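Local coordinates for ribosomal RNA processing protein 6 (Trypanosoma brucei brucei, PDB 4NLC), which probably trims and degrades RNA from the 3' end as a 3'-5' exoribonuclease, this chain being its catalytic core, at residues N89-D101 and Y218-Y230. The protein carries 1 engineered substitution. Residues are numbered along the deposited sequence; the frame is centred on the assembly and turned at random.
Sequences NETEIAVDLEHHD and YAQQDTHFLLYVY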
ATOM      1  N   ASN A  89     -19.209  12.503 -12.352  1.00 33.34           N
ATOM      2  CA  ASN A  89     -20.546  12.222 -12.890  1.00 34.84           C
ATOM      3  C   ASN A  89     -21.038  10.789 -12.557  1.00 39.32           C
ATOM      4  O   ASN A  89     -22.103  10.375 -13.035  1.00 39.63           O
ATOM      5  CB  ASN A  89     -20.592  12.467 -14.400  1.00 42.03           C
ATOM      6  CG  ASN A  89     -20.737  13.912 -14.785  1.00 76.46           C
ATOM      7  OD1 ASN A  89     -21.480  14.685 -14.168  1.00 68.01           O
ATOM      8  ND2 ASN A  89     -20.047  14.302 -15.842  1.00 76.45           N
ATOM      9  N   GLU A  90     -20.259  10.036 -11.744  1.00 34.15           N
ATOM     10  CA  GLU A  90     -20.589   8.662 -11.328  1.00 33.33           C
ATOM     11  C   GLU A  90     -21.106   8.622  -9.888  1.00 35.26           C
ATOM     12  O   GLU A  90     -20.792   9.502  -9.091  1.00 33.82           O
ATOM     13  CB  GLU A  90     -19.352   7.752 -11.463  1.00 33.84           C
ATOM     14  CG  GLU A  90     -18.671   7.796 -12.829  1.00 39.14           C
ATOM     15  CD  GLU A  90     -19.480   7.295 -14.018  1.00 52.29           C
ATOM     16  OE1 GLU A  90     -19.227   7.778 -15.143  1.00 57.03           O
ATOM     17  OE2 GLU A  90     -20.355   6.420 -13.834  1.00 38.14           O
ATOM     18  N   THR A  91     -21.912   7.622  -9.558  1.00 32.81           N
ATOM     19  CA  THR A  91     -22.437   7.441  -8.192  1.00 32.46           C
ATOM     20  C   THR A  91     -21.638   6.350  -7.451  1.00 33.68           C
ATOM     21  O   THR A  91     -21.746   6.213  -6.232  1.00 33.71           O
ATOM     22  CB  THR A  91     -23.949   7.156  -8.215  1.00 41.00           C
ATOM     23  OG1 THR A  91     -24.194   6.040  -9.068  1.00 37.51           O
ATOM     24  CG2 THR A  91     -24.767   8.367  -8.669  1.00 36.35           C
ATOM     25  N   GLU A  92     -20.852   5.572  -8.198  1.00 26.97           N
ATOM     26  CA  GLU A  92     -19.984   4.529  -7.682  1.00 25.60           C
ATOM     27  C   GLU A  92     -18.849   4.223  -8.646  1.00 29.93           C
ATOM     28  O   GLU A  92     -19.060   4.138  -9.860  1.00 28.80           O
ATOM     29  CB  GLU A  92     -20.724   3.247  -7.228  1.00 27.03           C
ATOM     30  CG  GLU A  92     -21.340   2.399  -8.324  1.00 34.39           C
ATOM     31  CD  GLU A  92     -22.677   2.870  -8.847  1.00 49.66           C
ATOM     32  OE1 GLU A  92     -23.442   3.489  -8.070  1.00 31.49           O
ATOM     33  OE2 GLU A  92     -22.945   2.647 -10.051  1.00 46.78           O
ATOM     34  N   ILE A  93     -17.632   4.080  -8.089  1.00 25.57           N
ATOM     35  CA  ILE A  93     -16.422   3.781  -8.867  1.00 24.35           C
ATOM     36  C   ILE A  93     -15.685   2.699  -8.140  1.00 28.33           C
ATOM     37  O   ILE A  93     -15.791   2.631  -6.911  1.00 26.05           O
ATOM     38  CB  ILE A  93     -15.515   5.031  -9.111  1.00 25.62           C
ATOM     39  CG1 ILE A  93     -14.796   5.502  -7.805  1.00 25.22           C
ATOM     40  CG2 ILE A  93     -16.278   6.191  -9.809  1.00 24.66           C
ATOM     41  CD1 ILE A  93     -13.797   6.695  -7.961  1.00 28.01           C
ATOM     42  N   ALA A  94     -14.931   1.857  -8.889  1.00 26.21           N
ATOM     43  CA  ALA A  94     -14.133   0.756  -8.328  1.00 24.82           C
ATOM     44  C   ALA A  94     -12.694   1.199  -8.390  1.00 28.66           C
ATOM     45  O   ALA A  94     -12.256   1.708  -9.424  1.00 27.50           O
ATOM     46  CB  ALA A  94     -14.324  -0.512  -9.137  1.00 24.97           C
ATOM     47  N   VAL A  95     -11.972   1.065  -7.268  1.00 25.41           N
ATOM     48  CA  VAL A  95     -10.594   1.496  -7.158  1.00 24.21           C
ATOM     49  C   VAL A  95      -9.704   0.361  -6.622  1.00 30.16           C
ATOM     50  O   VAL A  95     -10.125  -0.437  -5.776  1.00 30.90           O
ATOM     51  CB  VAL A  95     -10.452   2.798  -6.294  1.00 27.56           C
ATOM     52  CG1 VAL A  95      -9.027   3.374  -6.370  1.00 27.14           C
ATOM     53  CG2 VAL A  95     -11.486   3.875  -6.671  1.00 26.18           C
ATOM     54  N   ASP A  96      -8.461   0.319  -7.111  1.00 26.13           N
ATOM     55  CA  ASP A  96      -7.388  -0.549  -6.643  1.00 26.37           C
ATOM     56  C   ASP A  96      -6.033   0.165  -6.841  1.00 30.39           C
ATOM     57  O   ASP A  96      -5.941   1.163  -7.560  1.00 30.35           O
ATOM     58  CB  ASP A  96      -7.419  -1.951  -7.283  1.00 28.47           C
ATOM     59  CG  ASP A  96      -6.557  -2.999  -6.568  1.00 36.27           C
ATOM     60  OD1 ASP A  96      -6.271  -2.817  -5.349  1.00 33.96           O
ATOM     61  OD2 ASP A  96      -6.179  -4.003  -7.222  1.00 42.39           O
ATOM     62  N   LEU A  97      -4.998  -0.319  -6.171  1.00 26.29           N
ATOM     63  CA  LEU A  97      -3.673   0.276  -6.256  1.00 24.32           C
ATOM     64  C   LEU A  97      -2.636  -0.815  -6.423  1.00 26.26           C
ATOM     65  O   LEU A  97      -2.820  -1.913  -5.895  1.00 25.92           O
ATOM     66  CB  LEU A  97      -3.350   1.019  -4.931  1.00 24.13           C
ATOM     67  CG  LEU A  97      -4.215   2.187  -4.432  1.00 27.86           C
ATOM     68  CD1 LEU A  97      -3.717   2.673  -3.075  1.00 27.73           C
ATOM     69  CD2 LEU A  97      -4.157   3.360  -5.359  1.00 28.05           C
ATOM     70  N   GLU A  98      -1.513  -0.503  -7.099  1.00 22.42           N
ATOM     71  CA  GLU A  98      -0.337  -1.389  -7.130  1.00 22.36           C
ATOM     72  C   GLU A  98       0.763  -0.646  -6.353  1.00 27.36           C
ATOM     73  O   GLU A  98       0.769   0.595  -6.306  1.00 27.96           O
ATOM     74  CB  GLU A  98       0.085  -1.816  -8.537  1.00 23.73           C
ATOM     75  CG  GLU A  98      -1.009  -2.530  -9.323  1.00 28.91           C
ATOM     76  CD  GLU A  98      -1.562  -3.821  -8.744  1.00 42.93           C
ATOM     77  OE1 GLU A  98      -0.871  -4.458  -7.918  1.00 31.54           O
ATOM     78  OE2 GLU A  98      -2.688  -4.204  -9.133  1.00 47.46           O
ATOM     79  N   HIS A  99       1.635  -1.378  -5.684  1.00 25.21           N
ATOM     80  CA  HIS A  99       2.612  -0.790  -4.750  1.00 25.43           C
ATOM     81  C   HIS A  99       4.020  -1.417  -4.868  1.00 30.81           C
ATOM     82  O   HIS A  99       4.177  -2.487  -5.460  1.00 32.27           O
ATOM     83  CB  HIS A  99       2.021  -1.002  -3.325  1.00 24.93           C
ATOM     84  CG  HIS A  99       2.735  -0.359  -2.176  1.00 27.55           C
ATOM     85  ND1 HIS A  99       3.625  -1.072  -1.396  1.00 29.25           N
ATOM     86  CD2 HIS A  99       2.562   0.865  -1.625  1.00 28.67           C
ATOM     87  CE1 HIS A  99       4.027  -0.240  -0.447  1.00 28.93           C
ATOM     88  NE2 HIS A  99       3.428   0.940  -0.550  1.00 28.92           N
ATOM     89  N   HIS A 100       5.038  -0.733  -4.328  1.00 25.68           N
ATOM     90  CA  HIS A 100       6.412  -1.220  -4.304  1.00 25.53           C
ATOM     91  C   HIS A 100       6.980  -1.078  -2.888  1.00 29.17           C
ATOM     92  O   HIS A 100       6.912  -0.006  -2.303  1.00 27.03           O
ATOM     93  CB  HIS A 100       7.317  -0.496  -5.337  1.00 25.84           C
ATOM     94  CG  HIS A 100       8.723  -1.042  -5.328  1.00 29.15           C
ATOM     95  ND1 HIS A 100       9.033  -2.252  -5.943  1.00 30.72           N
ATOM     96  CD2 HIS A 100       9.822  -0.591  -4.679  1.00 30.24           C
ATOM     97  CE1 HIS A 100      10.318  -2.465  -5.693  1.00 30.41           C
ATOM     98  NE2 HIS A 100      10.836  -1.495  -4.939  1.00 30.79           N
ATOM     99  N   ASP A 101       7.594  -2.126  -2.376  1.00 28.91           N
ATOM    100  CA  ASP A 101       8.119  -2.078  -1.022  1.00 30.92           C
ATOM    101  C   ASP A 101       9.565  -2.503  -0.879  1.00 33.45           C
ATOM    102  O   ASP A 101      10.125  -2.245   0.177  1.00 34.58           O
ATOM    103  CB  ASP A 101       7.217  -2.895  -0.051  1.00 35.08           C
ATOM    104  CG  ASP A 101       6.989  -4.359  -0.397  1.00 53.61           C
ATOM    105  OD1 ASP A 101       7.966  -5.044  -0.758  1.00 57.98           O
ATOM    106  OD2 ASP A 101       5.845  -4.833  -0.241  1.00 61.03           O
ATOM    107  N   TYR A 218      -3.521  -7.093 -16.379  1.00 31.85           N
ATOM    108  CA  TYR A 218      -3.622  -7.435 -14.957  1.00 32.21           C
ATOM    109  C   TYR A 218      -4.215  -6.285 -14.140  1.00 32.88           C
ATOM    110  O   TYR A 218      -5.100  -6.514 -13.308  1.00 31.89           O
ATOM    111  CB  TYR A 218      -2.244  -7.813 -14.360  1.00 35.06           C
ATOM    112  CG  TYR A 218      -2.316  -8.184 -12.890  1.00 37.93           C
ATOM    113  CD1 TYR A 218      -2.192  -7.214 -11.898  1.00 39.62           C
ATOM    114  CD2 TYR A 218      -2.541  -9.498 -12.491  1.00 39.09           C
ATOM    115  CE1 TYR A 218      -2.297  -7.542 -10.548  1.00 41.05           C
ATOM    116  CE2 TYR A 218      -2.607  -9.844 -11.145  1.00 39.86           C
ATOM    117  CZ  TYR A 218      -2.489  -8.864 -10.176  1.00 47.72           C
ATOM    118  OH  TYR A 218      -2.579  -9.218  -8.852  1.00 48.69           O
ATOM    119  N   ALA A 219      -3.673  -5.067 -14.327  1.00 27.71           N
ATOM    120  CA  ALA A 219      -4.106  -3.864 -13.609  1.00 25.80           C
ATOM    121  C   ALA A 219      -5.585  -3.524 -13.896  1.00 29.77           C
ATOM    122  O   ALA A 219      -6.376  -3.313 -12.971  1.00 28.92           O
ATOM    123  CB  ALA A 219      -3.202  -2.691 -13.971  1.00 25.93           C
ATOM    124  N   GLN A 220      -5.957  -3.521 -15.178  1.00 25.76           N
ATOM    125  CA  GLN A 220      -7.316  -3.275 -15.622  1.00 25.45           C
ATOM    126  C   GLN A 220      -8.335  -4.284 -15.011  1.00 32.38           C
ATOM    127  O   GLN A 220      -9.411  -3.864 -14.569  1.00 33.49           O
ATOM    128  CB  GLN A 220      -7.360  -3.334 -17.159  1.00 25.93           C
ATOM    129  CG  GLN A 220      -8.758  -3.171 -17.730  1.00 24.81           C
ATOM    130  CD  GLN A 220      -8.833  -3.455 -19.212  1.00 37.47           C
ATOM    131  OE1 GLN A 220      -8.034  -4.213 -19.782  1.00 28.40           O
ATOM    132  NE2 GLN A 220      -9.806  -2.843 -19.868  1.00 26.82           N
ATOM    133  N   GLN A 221      -7.993  -5.591 -14.997  1.00 28.09           N
ATOM    134  CA  GLN A 221      -8.900  -6.644 -14.538  1.00 28.55           C
ATOM    135  C   GLN A 221      -9.142  -6.663 -13.024  1.00 31.78           C
ATOM    136  O   GLN A 221     -10.150  -7.229 -12.603  1.00 32.74           O
ATOM    137  CB  GLN A 221      -8.452  -8.011 -15.049  1.00 30.79           C
ATOM    138  CG  GLN A 221      -8.953  -8.288 -16.456  1.00 37.22           C
ATOM    139  CD  GLN A 221      -8.330  -9.513 -17.050  1.00 53.57           C
ATOM    140  OE1 GLN A 221      -8.348 -10.592 -16.466  1.00 49.33           O
ATOM    141  NE2 GLN A 221      -7.751  -9.369 -18.228  1.00 51.50           N
ATOM    142  N   ASP A 222      -8.282  -5.987 -12.223  1.00 27.88           N
ATOM    143  CA  ASP A 222      -8.454  -5.874 -10.779  1.00 28.46           C
ATOM    144  C   ASP A 222      -9.648  -4.962 -10.420  1.00 32.73           C
ATOM    145  O   ASP A 222     -10.217  -5.135  -9.339  1.00 32.42           O
ATOM    146  CB  ASP A 222      -7.164  -5.360 -10.105  1.00 31.42           C
ATOM    147  CG  ASP A 222      -6.124  -6.417  -9.758  1.00 48.23           C
ATOM    148  OD1 ASP A 222      -6.397  -7.626  -9.977  1.00 49.31           O
ATOM    149  OD2 ASP A 222      -5.047  -6.040  -9.259  1.00 58.84           O
ATOM    150  N   THR A 223     -10.055  -4.019 -11.333  1.00 27.36           N
ATOM    151  CA  THR A 223     -11.209  -3.151 -11.069  1.00 26.52           C
ATOM    152  C   THR A 223     -12.386  -3.382 -12.015  1.00 31.07           C
ATOM    153  O   THR A 223     -13.520  -3.063 -11.665  1.00 30.63           O
ATOM    154  CB  THR A 223     -10.808  -1.670 -11.085  1.00 29.35           C
ATOM    155  OG1 THR A 223     -10.271  -1.319 -12.367  1.00 25.09           O
ATOM    156  CG2 THR A 223      -9.864  -1.304  -9.969  1.00 28.35           C
ATOM    157  N   HIS A 224     -12.111  -3.856 -13.240  1.00 28.96           N
ATOM    158  CA  HIS A 224     -13.094  -4.086 -14.314  1.00 28.73           C
ATOM    159  C   HIS A 224     -14.379  -4.838 -13.886  1.00 31.31           C
ATOM    160  O   HIS A 224     -15.475  -4.474 -14.337  1.00 31.14           O
ATOM    161  CB  HIS A 224     -12.413  -4.801 -15.479  1.00 29.83           C
ATOM    162  CG  HIS A 224     -13.330  -5.063 -16.628  1.00 33.54           C
ATOM    163  ND1 HIS A 224     -13.538  -4.120 -17.607  1.00 34.84           N
ATOM    164  CD2 HIS A 224     -14.085  -6.157 -16.898  1.00 35.31           C
ATOM    165  CE1 HIS A 224     -14.408  -4.662 -18.445  1.00 35.13           C
ATOM    166  NE2 HIS A 224     -14.775  -5.885 -18.047  1.00 35.67           N
ATOM    167  N   PHE A 225     -14.256  -5.826 -12.977  1.00 25.70           N
ATOM    168  CA  PHE A 225     -15.417  -6.613 -12.533  1.00 26.19           C
ATOM    169  C   PHE A 225     -15.973  -6.197 -11.155  1.00 29.69           C
ATOM    170  O   PHE A 225     -16.997  -6.733 -10.720  1.00 28.57           O
ATOM    171  CB  PHE A 225     -15.078  -8.123 -12.519  1.00 26.86           C
ATOM    172  CG  PHE A 225     -14.349  -8.637 -13.745  1.00 27.95           C
ATOM    173  CD1 PHE A 225     -15.052  -9.086 -14.857  1.00 30.55           C
ATOM    174  CD2 PHE A 225     -12.964  -8.725 -13.764  1.00 28.29           C
ATOM    175  CE1 PHE A 225     -14.381  -9.588 -15.971  1.00 30.41           C
ATOM    176  CE2 PHE A 225     -12.296  -9.180 -14.900  1.00 31.20           C
ATOM    177  CZ  PHE A 225     -13.008  -9.648 -15.976  1.00 29.61           C
ATOM    178  N   LEU A 226     -15.291  -5.267 -10.477  1.00 26.46           N
ATOM    179  CA  LEU A 226     -15.588  -4.894  -9.113  1.00 26.53           C
ATOM    180  C   LEU A 226     -16.949  -4.222  -8.908  1.00 30.20           C
ATOM    181  O   LEU A 226     -17.587  -4.478  -7.883  1.00 28.64           O
ATOM    182  CB  LEU A 226     -14.449  -4.058  -8.508  1.00 27.10           C
ATOM    183  CG  LEU A 226     -14.365  -4.014  -6.957  1.00 32.86           C
ATOM    184  CD1 LEU A 226     -14.474  -5.423  -6.338  1.00 33.01           C
ATOM    185  CD2 LEU A 226     -13.064  -3.361  -6.495  1.00 34.73           C
ATOM    186  N   LEU A 227     -17.426  -3.409  -9.854  1.00 27.51           N
ATOM    187  CA  LEU A 227     -18.754  -2.802  -9.654  1.00 27.32           C
ATOM    188  C   LEU A 227     -19.887  -3.808  -9.803  1.00 30.41           C
ATOM    189  O   LEU A 227     -20.875  -3.676  -9.105  1.00 29.48           O
ATOM    190  CB  LEU A 227     -18.982  -1.571 -10.522  1.00 27.35           C
ATOM    191  CG  LEU A 227     -18.085  -0.373 -10.230  1.00 30.09           C
ATOM    192  CD1 LEU A 227     -18.289   0.697 -11.277  1.00 29.05           C
ATOM    193  CD2 LEU A 227     -18.288   0.149  -8.823  1.00 27.60           C
ATOM    194  N   TYR A 228     -19.729  -4.836 -10.658  1.00 27.63           N
ATOM    195  CA  TYR A 228     -20.734  -5.915 -10.784  1.00 27.64           C
ATOM    196  C   TYR A 228     -20.739  -6.722  -9.503  1.00 30.56           C
ATOM    197  O   TYR A 228     -21.807  -7.055  -9.012  1.00 30.79           O
ATOM    198  CB  TYR A 228     -20.458  -6.838 -11.977  1.00 28.28           C
ATOM    199  CG  TYR A 228     -21.388  -8.042 -12.060  1.00 29.90           C
ATOM    200  CD1 TYR A 228     -22.714  -7.900 -12.469  1.00 32.34           C
ATOM    201  CD2 TYR A 228     -20.933  -9.323 -11.762  1.00 30.27           C
ATOM    202  CE1 TYR A 228     -23.565  -9.001 -12.576  1.00 31.86           C
ATOM    203  CE2 TYR A 228     -21.780 -10.434 -11.852  1.00 31.77           C
ATOM    204  CZ  TYR A 228     -23.093 -10.267 -12.269  1.00 38.11           C
ATOM    205  OH  TYR A 228     -23.924 -11.352 -12.385  1.00 39.56           O
ATOM    206  N   VAL A 229     -19.542  -7.047  -8.976  1.00 27.96           N
ATOM    207  CA  VAL A 229     -19.337  -7.794  -7.721  1.00 27.66           C
ATOM    208  C   VAL A 229     -20.031  -7.023  -6.600  1.00 29.50           C
ATOM    209  O   VAL A 229     -20.785  -7.604  -5.816  1.00 28.63           O
ATOM    210  CB  VAL A 229     -17.813  -8.039  -7.457  1.00 31.09           C
ATOM    211  CG1 VAL A 229     -17.526  -8.385  -5.996  1.00 30.43           C
ATOM    212  CG2 VAL A 229     -17.275  -9.130  -8.384  1.00 31.41           C
ATOM    213  N   TYR A 230     -19.825  -5.698  -6.580  1.00 26.71           N
ATOM    214  CA  TYR A 230     -20.441  -4.775  -5.628  1.00 26.28           C
ATOM    215  C   TYR A 230     -21.996  -4.916  -5.654  1.00 29.47           C
ATOM    216  O   TYR A 230     -22.605  -5.100  -4.607  1.00 29.10           O
ATOM    217  CB  TYR A 230     -19.991  -3.325  -5.951  1.00 27.11           C
ATOM    218  CG  TYR A 230     -20.759  -2.243  -5.225  1.00 29.70           C
ATOM    219  CD1 TYR A 230     -20.703  -2.133  -3.834  1.00 31.60           C
ATOM    220  CD2 TYR A 230     -21.466  -1.272  -5.929  1.00 31.56           C
ATOM    221  CE1 TYR A 230     -21.352  -1.097  -3.160  1.00 33.02           C
ATOM    222  CE2 TYR A 230     -22.117  -0.225  -5.266  1.00 32.97           C
ATOM    223  CZ  TYR A 230     -22.061  -0.147  -3.879  1.00 37.54           C
ATOM    224  OH  TYR A 230     -22.741   0.835  -3.205  1.00 35.50           O
TER
HETATM  225  O   HOH W   1      -2.147  -6.857  -7.399  1.00 46.01           O
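Ala94 and Thr223 bring their CA atoms within 5.6 Å where strand 92-100 packs against helix 218-224, the two axes running at 140°, nearer antiparallel than perpendicular; helix 226-230 follows at 120°, and the CA atoms of Glu98 and Ala219 stand 7.9 Å apart. Alanine suits this close approach: its lone methyl CB lies 3.6 Å from CB of Leu226, with CG of Leu227 alongside. With CG turned anti to its carbonyl carbon (chi1 -65°), Leu227 directs its branched end at the strand, CD2 reaching 3.7 Å from C of Ile93 and packing on CG of Glu92, whose carboxylate turns aside to Arg117 and Gln54. Thr223 serves two surroundings: CG2 packs on CB of Asp96 (3.7 Å), while OG1 bonds to Ser115.

Beyond this apolar patch the facing groups become acidic. OD2 of Asp222 lies 3.1 Å from OD2 of Asp96 and 3.0 Å from OE2 of Glu98, all of them acceptors. Such a cluster, with Asp-x-Glu on the strand and Tyr-x-x-x-Asp on the helix, is consistent with the DEDD-Y exonuclease active site, where carboxylates hold divalent metal ions in relatives. A water donates to OE1 of Glu98 and hydrogen-bonds OH of Tyr218, its O 2.8 Å from each, while OE2 of Glu98 approaches the tyrosine ring edge.

In the mixed sheet the strand lies between 108-115 and 145-148; Val147 also touches Leu226, Leu227 and Tyr230, and Asp222 touches Leu185 of helix 185-193.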